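Local coordinates for ribonucleoside-diphosphate reductase (Pseudomonas aeruginosa, PDB 5IM3), which probably catalyses the reduction of ribonucleoside diphosphates to the deoxyribonucleotides needed for DNA synthesis, and binds dATP as an allosteric nucleotide, at residues H289-Q294 / F344-S349; V432-A437 / T478-T483; S573-V578 / Y710-G715; I692-I697 / L748-L753; Q783-T788 / Q874-Y879. All coordinates share one frame; numbering follows the deposited sequence.

Interaction 1: H289-Q294 / F344-S349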
# COMPACT_ATOMS: atom_id res chain seq x y z
N HIS A 289 3.47 17.34 62.70
CA HIS A 289 3.28 15.93 62.39
C HIS A 289 2.00 15.67 61.59
O HIS A 289 1.88 14.62 60.96
CB HIS A 289 3.24 15.10 63.67
CG HIS A 289 1.93 15.16 64.39
ND1 HIS A 289 1.58 16.20 65.21
CD2 HIS A 289 0.88 14.30 64.40
CE1 HIS A 289 0.37 15.99 65.70
NE2 HIS A 289 -0.08 14.84 65.22
N GLU A 290 1.04 16.60 61.62
CA GLU A 290 -0.21 16.39 60.89
C GLU A 290 -0.02 16.46 59.38
O GLU A 290 -0.86 15.95 58.64
CB GLU A 290 -1.25 17.42 61.34
CG GLU A 290 -1.88 17.11 62.69
CD GLU A 290 -2.84 15.93 62.65
OE1 GLU A 290 -3.09 15.39 61.55
OE2 GLU A 290 -3.34 15.53 63.73
N ARG A 291 1.06 17.09 58.91
CA ARG A 291 1.27 17.18 57.47
C ARG A 291 1.63 15.84 56.84
O ARG A 291 1.64 15.73 55.61
CB ARG A 291 2.34 18.22 57.16
CG ARG A 291 2.06 19.55 57.86
CD ARG A 291 2.89 20.68 57.30
NE ARG A 291 2.75 21.89 58.11
CZ ARG A 291 3.21 23.08 57.76
NH1 ARG A 291 3.83 23.24 56.59
NH2 ARG A 291 3.05 24.12 58.57
N ASP A 292 1.92 14.81 57.65
CA ASP A 292 2.07 13.47 57.11
C ASP A 292 0.76 12.95 56.53
O ASP A 292 0.77 12.11 55.63
CB ASP A 292 2.57 12.52 58.20
CG ASP A 292 4.07 12.59 58.40
OD1 ASP A 292 4.72 13.46 57.77
OD2 ASP A 292 4.61 11.79 59.20
N GLN A 293 -0.37 13.43 57.04
CA GLN A 293 -1.67 13.01 56.54
C GLN A 293 -1.94 13.48 55.12
O GLN A 293 -2.88 12.99 54.49
CB GLN A 293 -2.78 13.52 57.47
CG GLN A 293 -2.58 13.19 58.95
CD GLN A 293 -2.48 11.70 59.22
OE1 GLN A 293 -1.45 11.08 58.97
NE2 GLN A 293 -3.56 11.12 59.73
N GLN A 294 -1.13 14.41 54.60
CA GLN A 294 -1.36 14.96 53.27
C GLN A 294 -0.97 14.00 52.16
O GLN A 294 -1.40 14.18 51.01
CB GLN A 294 -0.57 16.26 53.09
CG GLN A 294 -0.87 17.33 54.14
CD GLN A 294 0.11 18.48 54.10
OE1 GLN A 294 1.09 18.45 53.35
NE2 GLN A 294 -0.15 19.50 54.90
N PHE A 344 11.11 27.94 55.07
CA PHE A 344 11.27 27.03 53.94
C PHE A 344 10.61 25.68 54.22
O PHE A 344 10.06 25.05 53.31
CB PHE A 344 12.75 26.83 53.60
CG PHE A 344 13.49 28.11 53.30
CD1 PHE A 344 12.82 29.28 52.99
CD2 PHE A 344 14.88 28.13 53.33
CE1 PHE A 344 13.51 30.44 52.72
CE2 PHE A 344 15.58 29.29 53.06
CZ PHE A 344 14.89 30.45 52.76
N TYR A 345 10.67 25.22 55.47
CA TYR A 345 10.05 23.94 55.81
C TYR A 345 8.53 24.02 55.67
O TYR A 345 7.90 23.09 55.15
CB TYR A 345 10.43 23.52 57.22
CG TYR A 345 9.47 22.52 57.82
CD1 TYR A 345 9.55 21.17 57.51
CD2 TYR A 345 8.47 22.93 58.69
CE1 TYR A 345 8.67 20.26 58.04
CE2 TYR A 345 7.58 22.03 59.24
CZ TYR A 345 7.69 20.69 58.91
OH TYR A 345 6.80 19.80 59.46
N ASN A 346 7.93 25.12 56.13
CA ASN A 346 6.49 25.27 56.03
C ASN A 346 6.03 25.30 54.58
O ASN A 346 4.99 24.73 54.24
CB ASN A 346 6.04 26.54 56.76
CG ASN A 346 6.11 26.40 58.27
OD1 ASN A 346 5.98 25.30 58.81
ND2 ASN A 346 6.31 27.52 58.95
N LEU A 347 6.81 25.95 53.71
CA LEU A 347 6.43 26.02 52.30
C LEU A 347 6.50 24.64 51.65
O LEU A 347 5.63 24.28 50.85
CB LEU A 347 7.32 27.01 51.56
CG LEU A 347 6.80 27.45 50.20
CD1 LEU A 347 5.57 28.33 50.35
CD2 LEU A 347 7.88 28.17 49.41
N LEU A 348 7.53 23.86 51.98
CA LEU A 348 7.72 22.55 51.36
C LEU A 348 6.74 21.52 51.90
O LEU A 348 6.06 20.83 51.13
CB LEU A 348 9.16 22.08 51.57
CG LEU A 348 10.25 22.85 50.81
CD1 LEU A 348 11.62 22.42 51.29
CD2 LEU A 348 10.12 22.64 49.31
N SER A 349 6.65 21.39 53.22
CA SER A 349 5.83 20.35 53.84
C SER A 349 4.34 20.54 53.57
O SER A 349 3.59 19.57 53.68
CB SER A 349 6.08 20.31 55.35
OG SER A 349 5.80 21.57 55.94
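Arg291 stretches across to Asn346 and Ser349, its chain extended from CG to NE, and brings its guanidinium to the last turn of helix 337-349. NH1 does most of the touching: it donates to Ser349 OG at 2.7 Å and to Asn346 O at 3.0 Å. Both bonds are weak, since the angles at the hydrogen are only 117° and 126°. The two acceptors also approach differently, Asn346 O lying at the guanidinium edge near its plane, and Ser349 OG coming in obliquely. The amide of Asn346 is turned 30° from the guanidinium, with OD1 3.2 Å from Arg291 NH2. Closer to the backbone, Arg291 CD rests 3.8 Å from Ser349 CB. Segment 289-294 is a short 3-10 segment in the loop between helices 280-286 and 297-307, so the contact joins that loop to the C-terminal end of a helix in the all-alpha domain, where a positive group among the closing carbonyls would probably be favourable. Ser349 OG in turn donates to Tyr345 O at 2.7 Å, from above the carbonyl plane. That oxygen also accepts from Ser349 N. The same hydroxyl sits over the centre of the Tyr345 ring, OG being 3.6 Å above the ring plane. Tyr345 OH is bonded to Asp288 N, and Asp288 OD2 forms a long, weak ion pair with Arg291 NE.

Interaction 2: V432-A437 / T478-T483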
# COMPACT_ATOMS: atom_id res chain seq x y z
N VAL A 432 30.48 11.47 18.99
CA VAL A 432 31.27 11.44 20.22
C VAL A 432 30.41 11.87 21.41
O VAL A 432 30.48 11.27 22.48
CB VAL A 432 32.51 12.33 20.08
CG1 VAL A 432 33.34 12.33 21.36
CG2 VAL A 432 33.37 11.87 18.89
N VAL A 433 29.59 12.90 21.23
CA VAL A 433 28.65 13.31 22.27
C VAL A 433 27.74 12.15 22.62
O VAL A 433 27.55 11.81 23.80
CB VAL A 433 27.83 14.53 21.80
CG1 VAL A 433 26.71 14.84 22.79
CG2 VAL A 433 28.74 15.74 21.61
N ASN A 434 27.15 11.54 21.60
CA ASN A 434 26.20 10.45 21.80
C ASN A 434 26.80 9.34 22.66
O ASN A 434 26.15 8.84 23.59
CB ASN A 434 25.77 9.90 20.44
CG ASN A 434 24.80 8.76 20.55
OD1 ASN A 434 23.58 8.97 20.56
ND2 ASN A 434 25.32 7.54 20.64
N ASP A 435 28.05 8.96 22.38
CA ASP A 435 28.68 7.88 23.12
C ASP A 435 29.16 8.32 24.49
O ASP A 435 29.35 7.47 25.37
CB ASP A 435 29.85 7.30 22.32
CG ASP A 435 29.39 6.61 21.05
OD1 ASP A 435 28.48 7.14 20.37
OD2 ASP A 435 29.93 5.53 20.72
N THR A 436 29.35 9.62 24.70
CA THR A 436 29.64 10.12 26.04
C THR A 436 28.40 10.04 26.92
O THR A 436 28.48 9.65 28.09
CB THR A 436 30.15 11.56 25.95
OG1 THR A 436 31.41 11.57 25.27
CG2 THR A 436 30.31 12.18 27.34
N ALA A 437 27.23 10.38 26.37
CA ALA A 437 25.99 10.25 27.13
C ALA A 437 25.75 8.80 27.55
O ALA A 437 25.29 8.54 28.67
CB ALA A 437 24.83 10.79 26.31
N THR A 478 22.41 9.17 15.83
CA THR A 478 22.74 9.33 17.25
C THR A 478 21.49 8.94 18.04
O THR A 478 20.67 9.80 18.39
CB THR A 478 23.18 10.77 17.57
OG1 THR A 478 22.14 11.69 17.25
CG2 THR A 478 24.45 11.14 16.80
N HIS A 479 21.34 7.64 18.31
CA HIS A 479 20.13 7.12 18.95
C HIS A 479 20.05 7.42 20.44
O HIS A 479 19.03 7.12 21.06
CB HIS A 479 20.04 5.61 18.75
CG HIS A 479 19.97 5.19 17.32
ND1 HIS A 479 20.96 4.45 16.71
CD2 HIS A 479 19.03 5.40 16.37
CE1 HIS A 479 20.64 4.23 15.45
NE2 HIS A 479 19.47 4.79 15.22
N ASP A 480 21.10 8.00 21.04
CA ASP A 480 21.11 8.27 22.47
C ASP A 480 21.25 9.75 22.76
O ASP A 480 21.60 10.13 23.88
CB ASP A 480 22.24 7.47 23.14
CG ASP A 480 22.23 6.01 22.74
OD1 ASP A 480 21.51 5.22 23.39
OD2 ASP A 480 22.93 5.65 21.78
N MET A 481 20.96 10.60 21.78
CA MET A 481 21.11 12.04 21.90
C MET A 481 19.86 12.71 21.35
O MET A 481 19.34 12.30 20.31
CB MET A 481 22.35 12.53 21.14
CG MET A 481 22.67 14.00 21.32
SD MET A 481 23.93 14.59 20.17
CE MET A 481 22.96 14.73 18.68
N ASN A 482 19.39 13.73 22.05
CA ASN A 482 18.26 14.51 21.56
C ASN A 482 18.75 15.61 20.62
O ASN A 482 19.92 16.00 20.64
CB ASN A 482 17.48 15.13 22.73
CG ASN A 482 16.76 14.08 23.58
OD1 ASN A 482 16.92 14.05 24.80
ND2 ASN A 482 15.97 13.24 22.94
N THR A 483 17.84 16.08 19.78
CA THR A 483 18.13 17.11 18.80
C THR A 483 17.01 18.14 18.82
O THR A 483 15.86 17.81 19.13
CB THR A 483 18.26 16.53 17.38
OG1 THR A 483 17.07 15.82 17.05
CG2 THR A 483 19.45 15.58 17.28
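Asn434 reaches from helix 427-440 into the type I beta turn Thr478-Met481 and meets Asp480 with both ends of its amide. Its CG stands anti to the backbone N (chi1 180°), and chi2 of 91° sets the turn of the amide about CB-CG. OD1 accepts from Asp480 N at 2.7 Å, with the donor in the carbonyl plane. The amide nitrogens of His479 and Met481 lie near the same oxygen, but their angles are too poor for bonds. ND2 donates to Asp480 OD2 at 3.3 Å, using the anti lone pair of that oxygen. A second bond from Asn434 ND2, to Asp435 OD1 at 3.2 Å, is nearly straight at 174°. Nearer the helix backbone, Asn434 CB packs 4.1 Å from Thr478 CG2. Met481 leaves its backbone with CG anti to N and runs extended as far as SD, which lies 3.8 Å from Val433 CG1. The turn leads into strand 482-487 of the barrel, while the helix also faces the second subunit, where Thr436 OG1 is hydrogen-bonded to Tyr386 of that chain. Ala437 lies about 10 Å, side chain to ligand, from a bound dATP. Asp435 OD1 and Asp480 OD2 are 5.9 Å apart, so the ND2 group shared between them probably offsets part of the repulsion of two like charges.

Interaction 3: S573-V578 / Y710-G715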
# COMPACT_ATOMS: atom_id res chain seq x y z
N SER A 573 14.96 38.25 25.80
CA SER A 573 15.88 37.93 26.88
C SER A 573 16.24 39.20 27.63
O SER A 573 16.61 40.20 27.00
CB SER A 573 17.13 37.26 26.33
OG SER A 573 18.08 37.02 27.36
N PRO A 574 16.14 39.23 28.96
CA PRO A 574 16.56 40.44 29.70
C PRO A 574 18.06 40.70 29.66
O PRO A 574 18.49 41.78 30.08
CB PRO A 574 16.09 40.16 31.13
CG PRO A 574 15.06 39.09 31.00
CD PRO A 574 15.49 38.25 29.84
N GLN A 575 18.86 39.75 29.19
CA GLN A 575 20.32 39.84 29.25
C GLN A 575 20.94 40.08 27.87
O GLN A 575 22.07 39.65 27.62
CB GLN A 575 20.89 38.58 29.88
CG GLN A 575 20.54 38.41 31.36
CD GLN A 575 21.23 39.44 32.23
OE1 GLN A 575 20.72 40.55 32.44
NE2 GLN A 575 22.40 39.09 32.75
N GLN A 576 20.23 40.77 26.98
CA GLN A 576 20.75 41.04 25.64
C GLN A 576 22.00 41.91 25.67
O GLN A 576 22.78 41.89 24.71
CB GLN A 576 19.69 41.72 24.78
CG GLN A 576 18.47 40.88 24.51
CD GLN A 576 17.32 41.69 23.93
OE1 GLN A 576 17.46 42.31 22.87
NE2 GLN A 576 16.19 41.69 24.62
N HIS A 577 22.20 42.68 26.74
CA HIS A 577 23.29 43.64 26.80
C HIS A 577 24.63 43.01 27.12
O HIS A 577 25.65 43.71 27.04
CB HIS A 577 22.98 44.71 27.85
CG HIS A 577 22.95 44.19 29.25
ND1 HIS A 577 22.10 43.19 29.66
CD2 HIS A 577 23.68 44.53 30.34
CE1 HIS A 577 22.30 42.93 30.94
NE2 HIS A 577 23.26 43.73 31.38
N VAL A 578 24.67 41.73 27.47
CA VAL A 578 25.89 41.13 27.98
C VAL A 578 26.10 39.75 27.37
O VAL A 578 27.07 39.06 27.71
CB VAL A 578 25.84 41.07 29.52
CG1 VAL A 578 24.90 39.97 30.00
CG2 VAL A 578 27.22 40.90 30.11
N TYR A 710 22.05 41.78 40.97
CA TYR A 710 23.10 40.96 40.39
C TYR A 710 24.07 41.84 39.61
O TYR A 710 23.74 42.95 39.19
CB TYR A 710 22.52 39.85 39.50
CG TYR A 710 21.70 40.31 38.31
CD1 TYR A 710 20.36 40.67 38.46
CD2 TYR A 710 22.24 40.33 37.03
CE1 TYR A 710 19.61 41.08 37.37
CE2 TYR A 710 21.49 40.73 35.94
CZ TYR A 710 20.18 41.10 36.11
OH TYR A 710 19.42 41.49 35.03
N GLN A 711 25.29 41.32 39.43
CA GLN A 711 26.38 42.12 38.87
C GLN A 711 25.96 42.86 37.61
O GLN A 711 26.17 44.07 37.48
CB GLN A 711 27.59 41.24 38.57
CG GLN A 711 28.37 40.75 39.78
CD GLN A 711 29.66 40.05 39.38
OE1 GLN A 711 30.36 40.48 38.46
NE2 GLN A 711 29.97 38.95 40.07
N THR A 712 25.37 42.14 36.66
CA THR A 712 25.12 42.68 35.33
C THR A 712 23.73 43.27 35.20
O THR A 712 23.23 43.39 34.07
CB THR A 712 25.33 41.59 34.28
OG1 THR A 712 24.40 40.52 34.51
CG2 THR A 712 26.76 41.04 34.36
N PHE A 713 23.10 43.67 36.31
CA PHE A 713 21.77 44.27 36.23
C PHE A 713 21.78 45.51 35.34
O PHE A 713 20.85 45.73 34.56
CB PHE A 713 21.25 44.63 37.62
CG PHE A 713 20.07 45.56 37.59
CD1 PHE A 713 18.80 45.08 37.37
CD2 PHE A 713 20.25 46.92 37.76
CE1 PHE A 713 17.71 45.93 37.34
CE2 PHE A 713 19.17 47.79 37.72
CZ PHE A 713 17.90 47.29 37.51
N GLN A 714 22.82 46.33 35.46
CA GLN A 714 22.89 47.57 34.69
C GLN A 714 22.95 47.26 33.20
O GLN A 714 23.90 46.61 32.73
CB GLN A 714 24.12 48.38 35.13
CG GLN A 714 24.06 48.81 36.60
CD GLN A 714 25.37 49.41 37.11
OE1 GLN A 714 26.34 49.55 36.35
NE2 GLN A 714 25.40 49.77 38.39
N GLY A 715 21.93 47.71 32.47
CA GLY A 715 21.82 47.49 31.04
C GLY A 715 20.78 46.46 30.65
O GLY A 715 20.35 46.44 29.49
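Two irregular loops of the barrel domain, one following helix 566-571 and the other following helix 679-707, meet where His577 and Gln575 touch Thr712, Gly715 and Tyr710. The His577 imidazole is the main piece. Its CG lies between the backbone N and the carbonyl carbon (chi1 67°), and NE2 points its N-H at Thr712 O, 2.7 Å away. That bond lies close to both the ring plane and the carbonyl plane, with an angle of 144° at the hydrogen. Gln714 O is also near NE2 but lies at too poor an angle to share the proton. Over one ring face sits Gly715, whose C is 3.4 Å from His577 CG. Its CA makes a CH-pi contact 4.0 Å from the His577 ring centroid. Val578 CB covers the opposite face, so the ring is sandwiched between its own chain and the other loop. Gln575, bent at chi2, meets Tyr710 tip to tip: Tyr710 OH donates to Gln575 OE1 at 3.0 Å, from well above the amide carbonyl plane. Gln575 NE2 lies 3.0 Å from Thr712 OG1, a hydroxyl already bonded to His655 of helix 646-655. Gly715 has a phi of 106°, a backbone shape that suits glycine, and its bare backbone lets the ring lie flat upon it. The joint thus sets a glycine of positive phi, from the loop after helix 679-707, beside the type I beta turn Ser573-Gln576 in the barrel domain.

Interaction 4: I692-I697 / L748-L753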
# COMPACT_ATOMS: atom_id res chain seq x y z
N ILE A 692 1.27 35.46 39.17
CA ILE A 692 2.54 34.89 39.61
C ILE A 692 3.70 35.77 39.14
O ILE A 692 4.65 36.03 39.89
CB ILE A 692 2.69 33.44 39.11
CG1 ILE A 692 1.58 32.57 39.70
CG2 ILE A 692 4.06 32.88 39.47
CD1 ILE A 692 1.54 31.16 39.15
N SER A 693 3.63 36.24 37.89
CA SER A 693 4.72 37.05 37.35
C SER A 693 4.92 38.32 38.16
O SER A 693 6.06 38.68 38.50
CB SER A 693 4.42 37.40 35.89
OG SER A 693 5.26 38.44 35.45
N TYR A 694 3.83 39.03 38.46
CA TYR A 694 3.92 40.24 39.26
C TYR A 694 4.61 39.95 40.59
O TYR A 694 5.55 40.65 40.98
CB TYR A 694 2.52 40.80 39.49
CG TYR A 694 2.48 42.18 40.11
CD1 TYR A 694 2.57 42.34 41.49
CD2 TYR A 694 2.34 43.32 39.33
CE1 TYR A 694 2.54 43.59 42.06
CE2 TYR A 694 2.30 44.58 39.89
CZ TYR A 694 2.40 44.71 41.26
OH TYR A 694 2.36 45.96 41.83
N TYR A 695 4.16 38.91 41.29
CA TYR A 695 4.73 38.58 42.60
C TYR A 695 6.18 38.12 42.48
O TYR A 695 7.02 38.51 43.29
CB TYR A 695 3.87 37.52 43.27
CG TYR A 695 2.46 37.98 43.53
CD1 TYR A 695 2.22 39.27 43.99
CD2 TYR A 695 1.37 37.15 43.29
CE1 TYR A 695 0.95 39.71 44.22
CE2 TYR A 695 0.09 37.59 43.52
CZ TYR A 695 -0.10 38.88 43.99
OH TYR A 695 -1.36 39.34 44.22
N ALA A 696 6.48 37.29 41.48
CA ALA A 696 7.85 36.84 41.30
C ALA A 696 8.78 38.01 41.03
O ALA A 696 9.85 38.13 41.65
CB ALA A 696 7.92 35.81 40.16
N ILE A 697 8.39 38.90 40.12
CA ILE A 697 9.20 40.08 39.84
C ILE A 697 9.31 40.95 41.09
O ILE A 697 10.38 41.45 41.43
CB ILE A 697 8.63 40.85 38.64
CG1 ILE A 697 8.78 40.02 37.36
CG2 ILE A 697 9.32 42.21 38.49
CD1 ILE A 697 8.15 40.63 36.13
N LEU A 748 -3.73 43.83 35.72
CA LEU A 748 -3.06 44.45 36.85
C LEU A 748 -2.53 45.83 36.45
O LEU A 748 -2.60 46.23 35.29
CB LEU A 748 -1.91 43.57 37.36
CG LEU A 748 -2.23 42.52 38.42
CD1 LEU A 748 -3.35 41.59 37.99
CD2 LEU A 748 -0.97 41.72 38.75
N ASP A 749 -2.00 46.55 37.44
CA ASP A 749 -1.35 47.83 37.22
C ASP A 749 0.16 47.62 37.35
O ASP A 749 0.68 47.47 38.46
CB ASP A 749 -1.84 48.88 38.21
CG ASP A 749 -1.14 50.22 38.03
OD1 ASP A 749 -0.63 50.48 36.92
OD2 ASP A 749 -1.09 51.00 39.00
N TRP A 750 0.85 47.62 36.21
CA TRP A 750 2.28 47.33 36.18
C TRP A 750 3.14 48.58 36.25
O TRP A 750 4.35 48.47 36.49
CB TRP A 750 2.63 46.55 34.91
CG TRP A 750 2.11 45.15 34.91
CD1 TRP A 750 0.86 44.74 34.54
CD2 TRP A 750 2.82 43.97 35.30
NE1 TRP A 750 0.75 43.37 34.68
CE2 TRP A 750 1.94 42.88 35.14
CE3 TRP A 750 4.11 43.73 35.77
CZ2 TRP A 750 2.32 41.57 35.43
CZ3 TRP A 750 4.49 42.43 36.06
CH2 TRP A 750 3.59 41.37 35.89
N ALA A 751 2.56 49.77 36.04
CA ALA A 751 3.37 50.99 36.04
C ALA A 751 4.15 51.17 37.34
O ALA A 751 5.34 51.51 37.26
CB ALA A 751 2.47 52.20 35.76
N PRO A 752 3.58 50.97 38.53
CA PRO A 752 4.39 51.13 39.75
C PRO A 752 5.51 50.11 39.86
O PRO A 752 6.60 50.46 40.31
CB PRO A 752 3.36 50.97 40.88
CG PRO A 752 2.04 51.23 40.24
CD PRO A 752 2.16 50.70 38.85
N LEU A 753 5.26 48.86 39.46
CA LEU A 753 6.31 47.85 39.52
C LEU A 753 7.35 48.08 38.43
O LEU A 753 8.54 47.80 38.65
CB LEU A 753 5.70 46.46 39.39
CG LEU A 753 6.67 45.29 39.59
CD1 LEU A 753 7.28 45.32 40.98
CD2 LEU A 753 5.96 43.96 39.35
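Tyr694 lies among Leu748, Trp750 and Leu753, and its atoms meet them in turn from CB outward. CB touches Leu748 CD2 at 3.7 Å and, on the indole, Trp750 CH2 at 3.8 Å. CG, anti to the backbone N (chi1 -170°), lies 3.7 Å from Leu748 CD2. Tyr694 CD2 meets Leu748 CD2 and Leu753 CD2, each at 3.7 Å, and also stands over the rim of the Trp750 face. The result is a T-shaped pair, the edge of Tyr694 toward the face of Trp750, with the tyrosine and six-membered indole centroids 5.2 Å apart and the planes at 67°. Helix 679-707 is thus packed against the turn that leads into helix 751-757, both in the barrel domain, and Asp749 OD1 makes a weak capping bond with Ala751 N in that turn. Further out, Tyr694 CE2 meets Asp749 O at 3.6 Å, the carbonyl oxygen lying at the ring edge. Leu753 CD2 makes a CH-pi contact over one face, 3.8 Å from the Tyr694 ring centroid and 17° off its normal. The OH end passes Leu753 CB, as the two side chains slide by in opposite directions. The indole edge receives Ser693 OG, 3.4 Å from Trp750 CH2, and Ile697 CD1. Trp750 NE1 is hydrogen-bonded to Glu690, and the Trp869 ring meets the indole nearly parallel to it.

Interaction 5: Q783-T788 / Q874-Y879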
# COMPACT_ATOMS: atom_id res chain seq x y z
N GLN A 783 0.69 17.27 36.10
CA GLN A 783 2.01 17.69 35.63
C GLN A 783 1.96 19.10 35.05
O GLN A 783 1.18 19.37 34.13
CB GLN A 783 2.52 16.71 34.57
CG GLN A 783 2.48 15.25 34.98
CD GLN A 783 3.48 14.92 36.06
OE1 GLN A 783 4.31 15.75 36.44
NE2 GLN A 783 3.43 13.69 36.55
N SER A 784 2.81 19.98 35.57
CA SER A 784 3.01 21.34 35.08
C SER A 784 1.76 21.94 34.43
O SER A 784 0.81 22.29 35.13
CB SER A 784 4.19 21.37 34.10
OG SER A 784 4.01 20.45 33.04
N ILE A 785 1.77 22.07 33.10
CA ILE A 785 0.65 22.61 32.34
C ILE A 785 0.00 21.54 31.47
O ILE A 785 -0.80 21.87 30.59
CB ILE A 785 1.08 23.82 31.49
CG1 ILE A 785 2.33 23.48 30.67
CG2 ILE A 785 1.32 25.03 32.38
CD1 ILE A 785 2.79 24.59 29.76
N GLU A 786 0.33 20.28 31.69
CA GLU A 786 -0.14 19.22 30.82
C GLU A 786 -1.64 18.97 31.04
O GLU A 786 -2.10 18.95 32.18
CB GLU A 786 0.62 17.92 31.08
CG GLU A 786 2.12 18.00 30.81
CD GLU A 786 2.45 17.85 29.34
OE1 GLU A 786 1.64 17.25 28.61
OE2 GLU A 786 3.53 18.33 28.93
N PRO A 787 -2.41 18.78 29.97
CA PRO A 787 -3.74 18.19 30.14
C PRO A 787 -3.60 16.74 30.56
O PRO A 787 -2.61 16.07 30.24
CB PRO A 787 -4.37 18.33 28.76
CG PRO A 787 -3.21 18.35 27.82
CD PRO A 787 -2.12 19.07 28.56
N THR A 788 -4.59 16.25 31.29
CA THR A 788 -4.59 14.86 31.71
C THR A 788 -4.38 13.95 30.51
O THR A 788 -5.12 14.02 29.53
CB THR A 788 -5.91 14.52 32.41
OG1 THR A 788 -6.10 15.40 33.53
CG2 THR A 788 -5.92 13.07 32.90
N GLN A 874 8.65 27.79 28.35
CA GLN A 874 7.89 26.75 29.02
C GLN A 874 7.92 25.48 28.18
O GLN A 874 7.80 25.53 26.95
CB GLN A 874 6.43 27.19 29.25
CG GLN A 874 5.71 27.66 28.01
CD GLN A 874 4.42 28.40 28.32
OE1 GLN A 874 3.52 27.87 28.98
NE2 GLN A 874 4.33 29.65 27.86
N SER A 875 8.10 24.34 28.86
CA SER A 875 8.10 23.05 28.18
C SER A 875 6.68 22.71 27.73
O SER A 875 5.79 22.52 28.57
CB SER A 875 8.64 21.97 29.11
OG SER A 875 9.96 22.27 29.51
N LEU A 876 6.48 22.62 26.42
CA LEU A 876 5.15 22.51 25.84
C LEU A 876 5.07 21.25 24.98
O LEU A 876 5.47 21.26 23.82
CB LEU A 876 4.82 23.75 25.02
CG LEU A 876 3.38 23.82 24.50
CD1 LEU A 876 2.39 23.89 25.65
CD2 LEU A 876 3.22 25.00 23.57
N ASN A 877 4.53 20.18 25.55
CA ASN A 877 4.19 19.01 24.76
C ASN A 877 2.90 19.27 23.99
O ASN A 877 1.97 19.91 24.50
CB ASN A 877 4.04 17.78 25.65
CG ASN A 877 5.34 17.36 26.27
OD1 ASN A 877 6.39 17.40 25.64
ND2 ASN A 877 5.29 16.97 27.54
N LEU A 878 2.85 18.79 22.76
CA LEU A 878 1.67 18.94 21.92
C LEU A 878 1.13 17.57 21.54
O LEU A 878 1.89 16.65 21.23
CB LEU A 878 1.99 19.75 20.66
CG LEU A 878 2.28 21.23 20.89
CD1 LEU A 878 2.59 21.91 19.57
CD2 LEU A 878 1.11 21.93 21.57
N TYR A 879 -0.19 17.44 21.60
CA TYR A 879 -0.89 16.19 21.32
C TYR A 879 -1.77 16.40 20.10
O TYR A 879 -2.59 17.32 20.07
CB TYR A 879 -1.72 15.76 22.53
CG TYR A 879 -0.89 15.62 23.78
CD1 TYR A 879 -0.62 16.73 24.58
CD2 TYR A 879 -0.36 14.40 24.16
CE1 TYR A 879 0.14 16.61 25.72
CE2 TYR A 879 0.40 14.27 25.31
CZ TYR A 879 0.65 15.38 26.08
OH TYR A 879 1.42 15.25 27.22
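Glu786 is held by Tyr879 and Asn877, one to each carboxylate oxygen, and this is the tight part of the contact. The glutamate chain bends at chi2 (-81°), and its carboxylate end comes nearer to segment 874-879. Tyr879 OH donates to Glu786 OE1 from the far edge of its ring, and that oxygen lies in the ring plane. The modelled separation of these two atoms, 2.4 Å, is very short and its exact value is doubtful at this resolution. The carboxylate stands nearly upright to the ring, their planes being 83° apart. Glu786 OE2 receives Asn877 ND2 at 2.6 Å, a weak bond because the angle at the hydrogen is 129°. Of the touching residues, Glu786 and Asn877 are partly exposed and the others buried. The loop that presents the glutamate is a type II' beta turn, Gln783 to Glu786, closed by Glu786 N to Gln783 O at 2.7 Å. Opposite it, the chain runs into strand 878-881, which pairs in parallel with strand 906-909 of the barrel domain. Asn877 also packs on Tyr904 of the Tyr904-Tyr905 pair, which probably corresponds to the tandem tyrosines of the radical-transfer path in class I reductases. Away from the carboxylate, the fit is looser, though buried. Ile785 CD1 is 4.2 Å from Leu876 CD1 and 3.8 Å from Ser875 O. It comes nearer to Gln874 OE1, at 3.4 Å, but that oxygen is bonded to Arg866 of helix 856-866. Pro787 CG and Tyr879 CE1 approach to 4.3 Å.

Interaction 5 is the most buried of the five and lies nearest the middle of the chain, yet it centres on a carboxylate. Interactions 1 to 4 are partly buried, with interaction 3 the farthest out. Interaction 4 stands apart chemically: it has no hydrogen bond across its segments and relies on aromatic and aliphatic packing, whereas interactions 1, 2, 3 and 5 each use a polar side chain to grip their partner. Interactions 3 and 4 are neighbours along the chain, their segments alternating, since 710-715 follows helix 679-707, which carries 692-697; their nearest atoms are about 9 Å apart. Interaction 2 alone touches the second subunit, and interaction 1 alone involves the all-alpha domain.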